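Local coordinates for protein tumour necrosis factor receptor (Ectromelia virus, PDB 3ON9) that probably binds host tumour necrosis factor and chemokines outside the cell to blunt host immunity, the piece described being its chemokine-binding SECRET domain, at residues V11-Y16 with A63-F68; Y16-T21 with T35-I40; T41-D46 with K82-I87. One frame throughout, in Å; residues are numbered along the deposited sequence.

The three contacts belong to the beta-sandwich of the SECRET domain. Interaction 1 pairs strands 8-16 and 62-69 inside one antiparallel sheet, and interaction 3 pairs strands 38-45 and 82-89 inside the mixed sheet that faces it, their centres about 14 Å apart. Leu85 packs on Val11 and Ile13, and Leu42 on Phe67, so the two pairs pack face to face across the sandwich. Interaction 2 lies, centre to centre, about 11 Å from interaction 1 and 19 Å from interaction 3; it ties the loop leaving strand 8-16 to the turn leading into strand 38-45. Along the chain interaction 2 is nested within interaction 1, whereas the segments of interactions 1 and 3 alternate, so the chain passes repeatedly between the sheets.

Interaction 1. Residues V11-Y16 with A63-F68; sequences VEINMY and ATSGFF
Ile13 O is the polar focus of this strand pair: Ser65 OG donates to it at 2.8 Å, and Ser65 N adds a weak second bond, bent to 124° at its hydrogen. The hydroxyl reaches that carbonyl because chi1 (70°) sets OG between its own backbone N and carbonyl carbon, and the same oxygen lies 3.4 Å from Ile13 CB. Ile13 N returns a nearly straight bond to Ser65 O. Farther out, Val11 exchanges two backbone bonds with Phe67, and Met15 two with Ala63, a regular antiparallel register. At the non-hydrogen-bonded positions, CA-H...O contacts run from Glu12 CA to Ser65 O and from Asn14 CA to Ala63 O.

The packing is on the side carrying Val11, Ile13, Met15, Ala63 and Phe67. Ile13 CD1 meets the edge of the Phe67 ring near its plane, 3.9 Å from CE2. Met15 bends at chi3 (-73°), and its CE lies 4.0 Å from Ser65 OG and 4.3 Å from Ala63 CB.

Strands 122-130 and 51-59 flank the pair within the sheet, joined through backbone hydrogen bonds to Glu12 and Asn14 on one edge and to Thr64 and Gly66 on the other. Across the sandwich, Ile40 of strand 38-45 covers Met15, Ser65 and Phe67.

Interaction 2. Residues Y16-T21 with T35-I40; sequences YPVNKT and TSELTI
Glu37 reaches across to Asn19 and Lys20, its carboxylate bridging the end of the beta-sandwich from the turn before strand 38-45 to the loop that follows strand 8-16. That turn is an ST turn: Thr35 OG1 accepts from Glu37 N, and also from Leu38 N in the corresponding ST motif, which fixes the backbone from which Glu37 projects.

From CB the Glu37 chain runs toward the loop. CG sits between the backbone N and the carbonyl carbon (chi1 71°) and lies 4.0 Å from Lys20 CG, while the chain beyond is extended (chi2 180°) and carries CD to 3.9 Å from that same carbon. At the tip the two oxygens divide the work. OE2 takes a nearly straight bond from Asn19 N, 2.7 Å long, on its syn lone pair, with a weak, bent one from Lys20 N besides. OE1 accepts from Asn19 ND2 at 3.0 Å, also through its syn lone pair and close to the amide plane. Held by both its oxygens, the carboxylate is fixed in rotation, with its plane turned 62° from that of the amide.

The Lys20 chain passes Ser36, its CE 3.5 Å from Ser36 OG. Its ammonium does not touch the carboxylate, though their opposite charges may still attract weakly. Tyr56 OH bonds to Lys20 O, and the same tyrosine packs on Val18 and Thr35. On the buried side, Val18 crosses Leu38 at about a right angle, and CG1 of the valine meets CD1 of the leucine at 3.9 Å.

Interaction 3. Residues T41-D46 with K82-I87; sequences TLTHED and KINLEI
Lys82 NZ and Asp46 OD2 form a salt bridge 2.7 Å long where segments 41-46 and 82-87 meet at one end, the carboxylate using its anti lone pair. The lysine lies beside the aspartate, its chain bent at chi3 and chi4 (-87° and -74°), the second bend placing NZ; Gln80 O takes a further bond from this ammonium. Next to it, Lys82 N donates to Glu45 O.

One water binds three groups here: it donates to Lys82 O at 2.7 Å, accepts from Glu45 N and bonds to Thr43 OG1. A second water bridges Thr41 OG1 and Glu86 OE2. Between them the backbone pairing is regular, Thr41 exchanging two bonds with Glu86 and Thr43 two with Asn84. Thr43 OG1 also comes within 3.3 Å of Asn84 CB.

On the face of Leu42, His44, Ile83 and Leu85 the contacts are largely apolar. Leu42 CD1 lies 3.7 Å from Ile83 CG2, and Leu42 CB lies 3.9 Å from Leu85 CD1. His44 CB touches Ile83 CD1 at 3.8 Å, while its ring meets that of Phe51.

Strand 30-34 flanks Leu42 and strand 110-116 flanks Ile83 and Leu85. Thr41, Thr43, Asn84 and Glu86 with the waters on one side, and leucine and isoleucine turned toward the facing sheet on the other, make this an antiparallel pair typical of a beta-sandwich.

Interaction 1. Residues V11-Y16 with A63-F68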
ATOM      1  N   VAL A  11      -2.477   1.785  -3.155  1.00 16.42           N
ATOM      2  CA  VAL A  11      -1.501   1.008  -2.416  1.00 16.22           C
ATOM      3  C   VAL A  11      -2.245  -0.141  -1.755  1.00 18.17           C
ATOM      4  O   VAL A  11      -3.230   0.083  -1.060  1.00 20.02           O
ATOM      5  CB  VAL A  11      -0.783   1.876  -1.350  1.00 17.49           C
ATOM      6  CG1 VAL A  11       0.193   1.022  -0.547  1.00 17.71           C
ATOM      7  CG2 VAL A  11      -0.055   3.035  -2.015  1.00 17.47           C
ATOM      8  N   GLU A  12      -1.796  -1.370  -2.006  1.00 15.17           N
ATOM      9  CA  GLU A  12      -2.413  -2.559  -1.432  1.00 15.47           C
ATOM     10  C   GLU A  12      -1.378  -3.341  -0.665  1.00 15.32           C
ATOM     11  O   GLU A  12      -0.256  -3.520  -1.137  1.00 16.90           O
ATOM     12  CB  GLU A  12      -2.968  -3.473  -2.524  1.00 18.52           C
ATOM     13  CG  GLU A  12      -4.001  -2.836  -3.415  1.00 22.28           C
ATOM     14  CD  GLU A  12      -4.156  -3.588  -4.726  1.00 25.88           C
ATOM     15  OE1 GLU A  12      -4.525  -4.786  -4.697  1.00 25.31           O
ATOM     16  OE2 GLU A  12      -3.896  -2.980  -5.785  1.00 25.14           O
ATOM     17  N   ILE A  13      -1.768  -3.825   0.508  1.00 14.48           N
ATOM     18  CA  ILE A  13      -0.902  -4.669   1.314  1.00 15.80           C
ATOM     19  C   ILE A  13      -1.676  -5.913   1.748  1.00 15.60           C
ATOM     20  O   ILE A  13      -2.658  -5.818   2.491  1.00 16.00           O
ATOM     21  CB  ILE A  13      -0.372  -3.909   2.572  1.00 12.99           C
ATOM     22  CG1 ILE A  13       0.212  -2.531   2.201  1.00 17.74           C
ATOM     23  CG2 ILE A  13       0.681  -4.741   3.289  1.00 16.32           C
ATOM     24  CD1 ILE A  13      -0.784  -1.356   2.298  1.00 16.50           C
ATOM     25  N   ASN A  14      -1.240  -7.088   1.291  1.00 13.39           N
ATOM     26  CA  ASN A  14      -1.919  -8.330   1.656  1.00 13.78           C
ATOM     27  C   ASN A  14      -1.011  -9.147   2.559  1.00 13.89           C
ATOM     28  O   ASN A  14       0.188  -9.207   2.325  1.00 15.77           O
ATOM     29  CB  ASN A  14      -2.329  -9.104   0.398  1.00 13.62           C
ATOM     30  CG  ASN A  14      -3.277  -8.303  -0.468  1.00 15.24           C
ATOM     31  OD1 ASN A  14      -4.074  -7.518   0.049  1.00 17.38           O
ATOM     32  ND2 ASN A  14      -3.179  -8.464  -1.784  1.00 16.14           N
ATOM     33  N   MET A  15      -1.569  -9.725   3.616  1.00 14.59           N
ATOM     34  CA  MET A  15      -0.747 -10.262   4.697  1.00 16.22           C
ATOM     35  C   MET A  15      -1.283 -11.579   5.244  1.00 15.60           C
ATOM     36  O   MET A  15      -2.490 -11.759   5.362  1.00 16.80           O
ATOM     37  CB  MET A  15      -0.672  -9.247   5.848  1.00 15.79           C
ATOM     38  CG  MET A  15      -0.114  -7.895   5.427  1.00 15.77           C
ATOM     39  SD  MET A  15      -0.034  -6.724   6.798  1.00 17.26           S
ATOM     40  CE  MET A  15      -1.776  -6.334   6.996  1.00 20.65           C
ATOM     41  N   TYR A  16      -0.377 -12.485   5.591  1.00 14.85           N
ATOM     42  CA  TYR A  16      -0.755 -13.736   6.229  1.00 16.54           C
ATOM     43  C   TYR A  16       0.396 -14.220   7.097  1.00 13.89           C
ATOM     44  O   TYR A  16       1.540 -14.161   6.679  1.00 16.79           O
ATOM     45  CB  TYR A  16      -1.067 -14.796   5.166  1.00 18.09           C
ATOM     46  CG  TYR A  16      -1.685 -16.043   5.745  1.00 18.12           C
ATOM     47  CD1 TYR A  16      -3.064 -16.192   5.801  1.00 19.86           C
ATOM     48  CD2 TYR A  16      -0.893 -17.053   6.265  1.00 22.47           C
ATOM     49  CE1 TYR A  16      -3.639 -17.321   6.357  1.00 22.57           C
ATOM     50  CE2 TYR A  16      -1.461 -18.188   6.815  1.00 22.72           C
ATOM     51  CZ  TYR A  16      -2.829 -18.312   6.852  1.00 23.28           C
ATOM     52  OH  TYR A  16      -3.390 -19.440   7.398  1.00 36.50           O
ATOM     53  N   ALA A  63      -5.450 -11.165   5.479  1.00 17.02           N
ATOM     54  CA  ALA A  63      -5.847  -9.760   5.434  1.00 14.36           C
ATOM     55  C   ALA A  63      -5.558  -9.115   4.082  1.00 15.28           C
ATOM     56  O   ALA A  63      -4.513  -9.358   3.484  1.00 15.22           O
ATOM     57  CB  ALA A  63      -5.140  -8.983   6.528  1.00 17.39           C
ATOM     58  N   THR A  64      -6.495  -8.294   3.616  1.00 15.45           N
ATOM     59  CA  THR A  64      -6.198  -7.353   2.547  1.00 16.56           C
ATOM     60  C   THR A  64      -6.349  -5.955   3.128  1.00 15.71           C
ATOM     61  O   THR A  64      -7.227  -5.716   3.942  1.00 15.95           O
ATOM     62  CB  THR A  64      -7.102  -7.542   1.301  1.00 15.19           C
ATOM     63  OG1 THR A  64      -6.665  -6.666   0.249  1.00 17.01           O
ATOM     64  CG2 THR A  64      -8.561  -7.254   1.622  1.00 18.58           C
ATOM     65  N   SER A  65      -5.481  -5.042   2.723  1.00 14.28           N
ATOM     66  CA  SER A  65      -5.489  -3.694   3.270  1.00 15.58           C
ATOM     67  C   SER A  65      -4.962  -2.737   2.218  1.00 16.08           C
ATOM     68  O   SER A  65      -4.393  -3.162   1.223  1.00 15.53           O
ATOM     69  CB  SER A  65      -4.641  -3.626   4.551  1.00 16.94           C
ATOM     70  OG  SER A  65      -3.251  -3.765   4.279  1.00 16.07           O
ATOM     71  N   GLY A  66      -5.163  -1.436   2.413  1.00 15.64           N
ATOM     72  CA  GLY A  66      -4.617  -0.512   1.440  1.00 14.84           C
ATOM     73  C   GLY A  66      -4.978   0.927   1.706  1.00 13.96           C
ATOM     74  O   GLY A  66      -5.746   1.223   2.625  1.00 15.79           O
ATOM     75  N   PHE A  67      -4.390   1.813   0.903  1.00 16.59           N
ATOM     76  CA  PHE A  67      -4.698   3.245   0.916  1.00 15.59           C
ATOM     77  C   PHE A  67      -4.922   3.666  -0.535  1.00 18.53           C
ATOM     78  O   PHE A  67      -4.295   3.121  -1.436  1.00 16.42           O
ATOM     79  CB  PHE A  67      -3.525   4.070   1.447  1.00 17.10           C
ATOM     80  CG  PHE A  67      -2.951   3.602   2.759  1.00 16.17           C
ATOM     81  CD1 PHE A  67      -3.230   4.298   3.932  1.00 17.07           C
ATOM     82  CD2 PHE A  67      -2.082   2.516   2.811  1.00 16.64           C
ATOM     83  CE1 PHE A  67      -2.689   3.901   5.141  1.00 19.48           C
ATOM     84  CE2 PHE A  67      -1.528   2.107   4.007  1.00 15.70           C
ATOM     85  CZ  PHE A  67      -1.837   2.801   5.184  1.00 17.47           C
ATOM     86  N   PHE A  68      -5.785   4.649  -0.775  1.00 15.01           N
ATOM     87  CA  PHE A  68      -5.954   5.133  -2.139  1.00 14.82           C
ATOM     88  C   PHE A  68      -6.288   6.611  -2.176  1.00 16.96           C
ATOM     89  O   PHE A  68      -6.739   7.187  -1.186  1.00 15.49           O
ATOM     90  CB  PHE A  68      -7.030   4.329  -2.877  1.00 15.55           C
ATOM     91  CG  PHE A  68      -8.378   4.404  -2.229  1.00 18.64           C
ATOM     92  CD1 PHE A  68      -9.306   5.354  -2.633  1.00 20.75           C
ATOM     93  CD2 PHE A  68      -8.711   3.537  -1.208  1.00 20.16           C
ATOM     94  CE1 PHE A  68     -10.558   5.428  -2.025  1.00 21.53           C
ATOM     95  CE2 PHE A  68      -9.953   3.597  -0.599  1.00 23.24           C
ATOM     96  CZ  PHE A  68     -10.879   4.552  -1.007  1.00 19.64           C
TER

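Interaction 2. Residues Y16-T21 with T35-I40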
ATOM      1  N   TYR A  16      -0.377 -12.485   5.591  1.00 14.85           N
ATOM      2  CA  TYR A  16      -0.755 -13.736   6.229  1.00 16.54           C
ATOM      3  C   TYR A  16       0.396 -14.220   7.097  1.00 13.89           C
ATOM      4  O   TYR A  16       1.540 -14.161   6.679  1.00 16.79           O
ATOM      5  CB  TYR A  16      -1.067 -14.796   5.166  1.00 18.09           C
ATOM      6  CG  TYR A  16      -1.685 -16.043   5.745  1.00 18.12           C
ATOM      7  CD1 TYR A  16      -3.064 -16.192   5.801  1.00 19.86           C
ATOM      8  CD2 TYR A  16      -0.893 -17.053   6.265  1.00 22.47           C
ATOM      9  CE1 TYR A  16      -3.639 -17.321   6.357  1.00 22.57           C
ATOM     10  CE2 TYR A  16      -1.461 -18.188   6.815  1.00 22.72           C
ATOM     11  CZ  TYR A  16      -2.829 -18.312   6.852  1.00 23.28           C
ATOM     12  OH  TYR A  16      -3.390 -19.440   7.398  1.00 36.50           O
ATOM     13  N   PRO A  17       0.102 -14.683   8.323  1.00 16.12           N
ATOM     14  CA  PRO A  17      -1.213 -14.700   8.966  1.00 15.39           C
ATOM     15  C   PRO A  17      -1.410 -13.476   9.859  1.00 17.37           C
ATOM     16  O   PRO A  17      -0.442 -12.964  10.432  1.00 19.61           O
ATOM     17  CB  PRO A  17      -1.140 -15.928   9.881  1.00 17.06           C
ATOM     18  CG  PRO A  17       0.349 -16.104  10.172  1.00 19.15           C
ATOM     19  CD  PRO A  17       1.143 -15.273   9.187  1.00 18.61           C
ATOM     20  N   VAL A  18      -2.651 -13.022   9.981  1.00 15.63           N
ATOM     21  CA  VAL A  18      -2.970 -12.000  10.975  1.00 17.13           C
ATOM     22  C   VAL A  18      -3.849 -12.607  12.057  1.00 17.90           C
ATOM     23  O   VAL A  18      -4.612 -13.550  11.803  1.00 18.88           O
ATOM     24  CB  VAL A  18      -3.633 -10.731  10.375  1.00 15.60           C
ATOM     25  CG1 VAL A  18      -2.682 -10.059   9.385  1.00 16.41           C
ATOM     26  CG2 VAL A  18      -4.970 -11.046   9.715  1.00 18.10           C
ATOM     27  N   ASN A  19      -3.711 -12.084  13.271  1.00 16.66           N
ATOM     28  CA  ASN A  19      -4.442 -12.582  14.423  1.00 16.64           C
ATOM     29  C   ASN A  19      -5.474 -11.591  14.942  1.00 20.60           C
ATOM     30  O   ASN A  19      -6.256 -11.925  15.834  1.00 23.25           O
ATOM     31  CB  ASN A  19      -3.470 -12.887  15.553  1.00 22.23           C
ATOM     32  CG  ASN A  19      -2.455 -13.929  15.171  1.00 27.30           C
ATOM     33  OD1 ASN A  19      -2.801 -15.089  14.947  1.00 24.40           O
ATOM     34  ND2 ASN A  19      -1.189 -13.526  15.092  1.00 24.94           N
ATOM     35  N   LYS A  20      -5.455 -10.377  14.402  1.00 18.30           N
ATOM     36  CA  LYS A  20      -6.337  -9.309  14.865  1.00 19.14           C
ATOM     37  C   LYS A  20      -7.161  -8.761  13.716  1.00 20.06           C
ATOM     38  O   LYS A  20      -6.665  -8.635  12.591  1.00 19.11           O
ATOM     39  CB  LYS A  20      -5.525  -8.163  15.468  1.00 21.20           C
ATOM     40  CG  LYS A  20      -4.538  -8.560  16.551  1.00 22.64           C
ATOM     41  CD  LYS A  20      -5.222  -9.214  17.724  1.00 25.77           C
ATOM     42  CE  LYS A  20      -4.204  -9.549  18.799  1.00 34.52           C
ATOM     43  NZ  LYS A  20      -4.849 -10.200  19.968  1.00 34.84           N
ATOM     44  N   THR A  21      -8.414  -8.427  14.006  1.00 17.50           N
ATOM     45  CA  THR A  21      -9.299  -7.863  12.992  1.00 18.86           C
ATOM     46  C   THR A  21      -9.571  -6.387  13.248  1.00 18.88           C
ATOM     47  O   THR A  21      -9.863  -5.634  12.322  1.00 19.19           O
ATOM     48  CB  THR A  21     -10.625  -8.648  12.883  1.00 21.66           C
ATOM     49  OG1 THR A  21     -11.322  -8.617  14.137  1.00 25.09           O
ATOM     50  CG2 THR A  21     -10.342 -10.105  12.501  1.00 21.77           C
ATOM     51  N   THR A  35      -3.090  -2.470  13.772  1.00 15.82           N
ATOM     52  CA  THR A  35      -3.717  -3.336  14.760  1.00 15.10           C
ATOM     53  C   THR A  35      -2.745  -3.341  15.926  1.00 16.92           C
ATOM     54  O   THR A  35      -1.763  -2.597  15.913  1.00 18.02           O
ATOM     55  CB  THR A  35      -3.892  -4.768  14.234  1.00 17.33           C
ATOM     56  OG1 THR A  35      -2.604  -5.349  13.969  1.00 17.76           O
ATOM     57  CG2 THR A  35      -4.703  -4.755  12.957  1.00 14.55           C
ATOM     58  N   SER A  36      -2.999  -4.166  16.931  1.00 17.46           N
ATOM     59  CA  SER A  36      -2.085  -4.236  18.059  1.00 19.09           C
ATOM     60  C   SER A  36      -0.856  -5.069  17.718  1.00 18.12           C
ATOM     61  O   SER A  36       0.050  -5.181  18.539  1.00 20.10           O
ATOM     62  CB  SER A  36      -2.777  -4.839  19.277  1.00 18.84           C
ATOM     63  OG  SER A  36      -3.288  -6.128  18.979  1.00 22.34           O
ATOM     64  N   GLU A  37      -0.821  -5.668  16.522  1.00 17.04           N
ATOM     65  CA  GLU A  37       0.318  -6.526  16.150  1.00 18.34           C
ATOM     66  C   GLU A  37       1.074  -6.067  14.896  1.00 16.79           C
ATOM     67  O   GLU A  37       2.206  -6.497  14.661  1.00 18.48           O
ATOM     68  CB  GLU A  37      -0.122  -7.987  15.985  1.00 17.82           C
ATOM     69  CG  GLU A  37      -0.965  -8.205  14.743  1.00 19.01           C
ATOM     70  CD  GLU A  37      -1.413  -9.643  14.554  1.00 20.69           C
ATOM     71  OE1 GLU A  37      -0.975 -10.540  15.304  1.00 23.33           O
ATOM     72  OE2 GLU A  37      -2.227  -9.861  13.641  1.00 19.11           O
ATOM     73  N   LEU A  38       0.455  -5.199  14.098  1.00 17.14           N
ATOM     74  CA  LEU A  38       1.051  -4.750  12.836  1.00 16.77           C
ATOM     75  C   LEU A  38       0.714  -3.295  12.580  1.00 16.47           C
ATOM     76  O   LEU A  38      -0.421  -2.883  12.794  1.00 16.84           O
ATOM     77  CB  LEU A  38       0.513  -5.587  11.660  1.00 19.08           C
ATOM     78  CG  LEU A  38       1.176  -6.944  11.427  1.00 22.08           C
ATOM     79  CD1 LEU A  38       0.233  -7.893  10.684  1.00 21.17           C
ATOM     80  CD2 LEU A  38       2.482  -6.779  10.682  1.00 19.58           C
ATOM     81  N   THR A  39       1.687  -2.514  12.108  1.00 17.28           N
ATOM     82  CA  THR A  39       1.401  -1.141  11.699  1.00 16.37           C
ATOM     83  C   THR A  39       1.916  -0.955  10.278  1.00 17.25           C
ATOM     84  O   THR A  39       3.043  -1.335   9.961  1.00 16.44           O
ATOM     85  CB  THR A  39       2.074  -0.102  12.605  1.00 14.89           C
ATOM     86  OG1 THR A  39       1.645  -0.298  13.960  1.00 16.03           O
ATOM     87  CG2 THR A  39       1.695   1.326  12.161  1.00 16.79           C
ATOM     88  N   ILE A  40       1.069  -0.387   9.430  1.00 15.40           N
ATOM     89  CA  ILE A  40       1.468  -0.047   8.069  1.00 15.23           C
ATOM     90  C   ILE A  40       1.514   1.473   7.971  1.00 15.65           C
ATOM     91  O   ILE A  40       0.510   2.146   8.220  1.00 16.27           O
ATOM     92  CB  ILE A  40       0.486  -0.593   7.031  1.00 15.48           C
ATOM     93  CG1 ILE A  40       0.294  -2.104   7.214  1.00 17.53           C
ATOM     94  CG2 ILE A  40       0.980  -0.261   5.616  1.00 15.00           C
ATOM     95  CD1 ILE A  40      -0.874  -2.673   6.419  1.00 18.99           C
TER

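Interaction 3. Residues T41-D46 with K82-I87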
ATOM      1  N   THR A  41       2.683   1.999   7.609  1.00 14.58           N
ATOM      2  CA  THR A  41       2.919   3.444   7.537  1.00 16.68           C
ATOM      3  C   THR A  41       3.278   3.855   6.113  1.00 17.82           C
ATOM      4  O   THR A  41       4.231   3.342   5.512  1.00 17.15           O
ATOM      5  CB  THR A  41       4.049   3.879   8.500  1.00 16.79           C
ATOM      6  OG1 THR A  41       3.711   3.487   9.836  1.00 15.44           O
ATOM      7  CG2 THR A  41       4.271   5.397   8.449  1.00 17.96           C
ATOM      8  N   LEU A  42       2.484   4.775   5.575  1.00 14.17           N
ATOM      9  CA  LEU A  42       2.645   5.270   4.221  1.00 16.57           C
ATOM     10  C   LEU A  42       2.986   6.761   4.178  1.00 14.58           C
ATOM     11  O   LEU A  42       2.265   7.583   4.736  1.00 17.35           O
ATOM     12  CB  LEU A  42       1.340   5.059   3.450  1.00 17.57           C
ATOM     13  CG  LEU A  42       1.203   5.818   2.129  1.00 17.41           C
ATOM     14  CD1 LEU A  42       2.113   5.255   1.043  1.00 17.76           C
ATOM     15  CD2 LEU A  42      -0.249   5.786   1.693  1.00 20.79           C
ATOM     16  N   THR A  43       4.064   7.110   3.494  1.00 15.47           N
ATOM     17  CA  THR A  43       4.295   8.516   3.141  1.00 15.37           C
ATOM     18  C   THR A  43       4.240   8.716   1.623  1.00 16.93           C
ATOM     19  O   THR A  43       4.313   7.766   0.841  1.00 15.53           O
ATOM     20  CB  THR A  43       5.603   9.093   3.724  1.00 17.05           C
ATOM     21  OG1 THR A  43       6.729   8.432   3.147  1.00 16.70           O
ATOM     22  CG2 THR A  43       5.643   8.934   5.245  1.00 16.05           C
ATOM     23  N   HIS A  44       4.099   9.967   1.216  1.00 16.36           N
ATOM     24  CA  HIS A  44       3.774  10.276  -0.167  1.00 15.93           C
ATOM     25  C   HIS A  44       4.252  11.672  -0.518  1.00 18.79           C
ATOM     26  O   HIS A  44       3.530  12.443  -1.157  1.00 17.62           O
ATOM     27  CB  HIS A  44       2.265  10.174  -0.349  1.00 17.19           C
ATOM     28  CG  HIS A  44       1.495  10.933   0.684  1.00 16.93           C
ATOM     29  ND1 HIS A  44       1.010  10.356   1.840  1.00 23.04           N
ATOM     30  CD2 HIS A  44       1.170  12.246   0.750  1.00 14.20           C
ATOM     31  CE1 HIS A  44       0.403  11.280   2.566  1.00 17.07           C
ATOM     32  NE2 HIS A  44       0.481  12.434   1.926  1.00 24.53           N
ATOM     33  N   GLU A  45       5.476  11.995  -0.107  1.00 17.94           N
ATOM     34  CA  GLU A  45       6.028  13.331  -0.333  0.52 20.41           C
ATOM     35  C   GLU A  45       6.119  13.664  -1.819  1.00 18.60           C
ATOM     36  O   GLU A  45       6.603  12.862  -2.615  1.00 19.28           O
ATOM     37  CB  GLU A  45       7.402  13.487   0.329  0.52 22.74           C
ATOM     38  CG  GLU A  45       8.005  14.882   0.134  0.52 22.82           C
ATOM     39  CD  GLU A  45       9.253  15.120   0.964  0.52 29.42           C
ATOM     40  OE1 GLU A  45       9.693  14.186   1.655  0.52 32.51           O
ATOM     41  OE2 GLU A  45       9.794  16.244   0.929  0.52 30.09           O
ATOM     42  N   ASP A  46       5.648  14.862  -2.176  1.00 19.51           N
ATOM     43  CA  ASP A  46       5.690  15.378  -3.546  1.00 18.79           C
ATOM     44  C   ASP A  46       4.755  14.640  -4.511  1.00 18.72           C
ATOM     45  O   ASP A  46       4.837  14.828  -5.733  1.00 18.24           O
ATOM     46  CB  ASP A  46       7.126  15.422  -4.089  1.00 20.76           C
ATOM     47  CG  ASP A  46       7.984  16.447  -3.374  1.00 26.45           C
ATOM     48  OD1 ASP A  46       7.450  17.508  -3.003  1.00 27.45           O
ATOM     49  OD2 ASP A  46       9.188  16.199  -3.174  1.00 26.30           O
ATOM     50  N   LYS A  82       7.147  10.382  -4.255  1.00 17.14           N
ATOM     51  CA  LYS A  82       7.902   9.373  -3.517  1.00 19.36           C
ATOM     52  C   LYS A  82       6.957   8.641  -2.563  1.00 20.44           C
ATOM     53  O   LYS A  82       6.450   9.232  -1.609  1.00 18.50           O
ATOM     54  CB  LYS A  82       9.057  10.042  -2.746  1.00 17.90           C
ATOM     55  CG  LYS A  82      10.068  10.761  -3.650  1.00 18.58           C
ATOM     56  CD  LYS A  82      10.995  11.705  -2.863  1.00 22.91           C
ATOM     57  CE  LYS A  82      10.381  13.087  -2.697  1.00 26.41           C
ATOM     58  NZ  LYS A  82      10.412  13.874  -3.969  1.00 22.82           N
ATOM     59  N   ILE A  83       6.706   7.359  -2.833  1.00 15.91           N
ATOM     60  CA  ILE A  83       5.861   6.542  -1.967  1.00 17.48           C
ATOM     61  C   ILE A  83       6.745   5.667  -1.091  1.00 20.33           C
ATOM     62  O   ILE A  83       7.513   4.850  -1.603  1.00 19.63           O
ATOM     63  CB  ILE A  83       4.918   5.644  -2.786  1.00 18.79           C
ATOM     64  CG1 ILE A  83       3.903   6.491  -3.563  1.00 17.58           C
ATOM     65  CG2 ILE A  83       4.204   4.645  -1.887  1.00 17.74           C
ATOM     66  CD1 ILE A  83       2.852   7.181  -2.688  1.00 19.08           C
ATOM     67  N   ASN A  84       6.668   5.850   0.223  1.00 18.90           N
ATOM     68  CA  ASN A  84       7.370   4.970   1.155  1.00 18.96           C
ATOM     69  C   ASN A  84       6.360   4.216   1.985  1.00 17.48           C
ATOM     70  O   ASN A  84       5.361   4.776   2.434  1.00 18.29           O
ATOM     71  CB  ASN A  84       8.306   5.746   2.091  1.00 17.76           C
ATOM     72  CG  ASN A  84       9.459   6.408   1.359  1.00 20.85           C
ATOM     73  OD1 ASN A  84       9.932   5.909   0.326  1.00 22.80           O
ATOM     74  ND2 ASN A  84       9.932   7.530   1.900  1.00 22.32           N
ATOM     75  N   LEU A  85       6.629   2.943   2.214  1.00 16.61           N
ATOM     76  CA  LEU A  85       5.708   2.100   2.943  1.00 14.87           C
ATOM     77  C   LEU A  85       6.514   1.219   3.870  1.00 17.35           C
ATOM     78  O   LEU A  85       7.490   0.613   3.449  1.00 17.73           O
ATOM     79  CB  LEU A  85       4.964   1.212   1.945  1.00 19.95           C
ATOM     80  CG  LEU A  85       3.734   0.471   2.430  1.00 18.87           C
ATOM     81  CD1 LEU A  85       2.623   1.473   2.809  1.00 15.17           C
ATOM     82  CD2 LEU A  85       3.252  -0.486   1.344  1.00 21.17           C
ATOM     83  N   GLU A  86       6.111   1.157   5.132  1.00 16.58           N
ATOM     84  CA  GLU A  86       6.765   0.292   6.100  1.00 19.06           C
ATOM     85  C   GLU A  86       5.723  -0.568   6.786  1.00 16.88           C
ATOM     86  O   GLU A  86       4.682  -0.069   7.224  1.00 17.91           O
ATOM     87  CB  GLU A  86       7.509   1.134   7.146  1.00 22.20           C
ATOM     88  CG  GLU A  86       8.096   0.314   8.294  1.00 24.40           C
ATOM     89  CD  GLU A  86       8.335   1.149   9.550  1.00 27.16           C
ATOM     90  OE1 GLU A  86       9.500   1.551   9.776  1.00 21.79           O
ATOM     91  OE2 GLU A  86       7.364   1.420  10.299  1.00 25.91           O
ATOM     92  N   ILE A  87       5.992  -1.872   6.846  1.00 14.50           N
ATOM     93  CA  ILE A  87       5.156  -2.795   7.598  1.00 15.85           C
ATOM     94  C   ILE A  87       5.927  -3.195   8.858  1.00 17.65           C
ATOM     95  O   ILE A  87       6.993  -3.820   8.773  1.00 19.21           O
ATOM     96  CB  ILE A  87       4.786  -4.043   6.754  1.00 17.52           C
ATOM     97  CG1 ILE A  87       3.971  -3.644   5.509  1.00 20.28           C
ATOM     98  CG2 ILE A  87       3.995  -5.055   7.600  1.00 17.71           C
ATOM     99  CD1 ILE A  87       4.791  -3.153   4.320  1.00 19.33           C
TER
HETATM  100  O   HOH W   1       4.739   1.083  10.323  1.00 20.95           O
HETATM  101  O   HOH W   2       7.391   9.924   0.845  1.00 18.43           O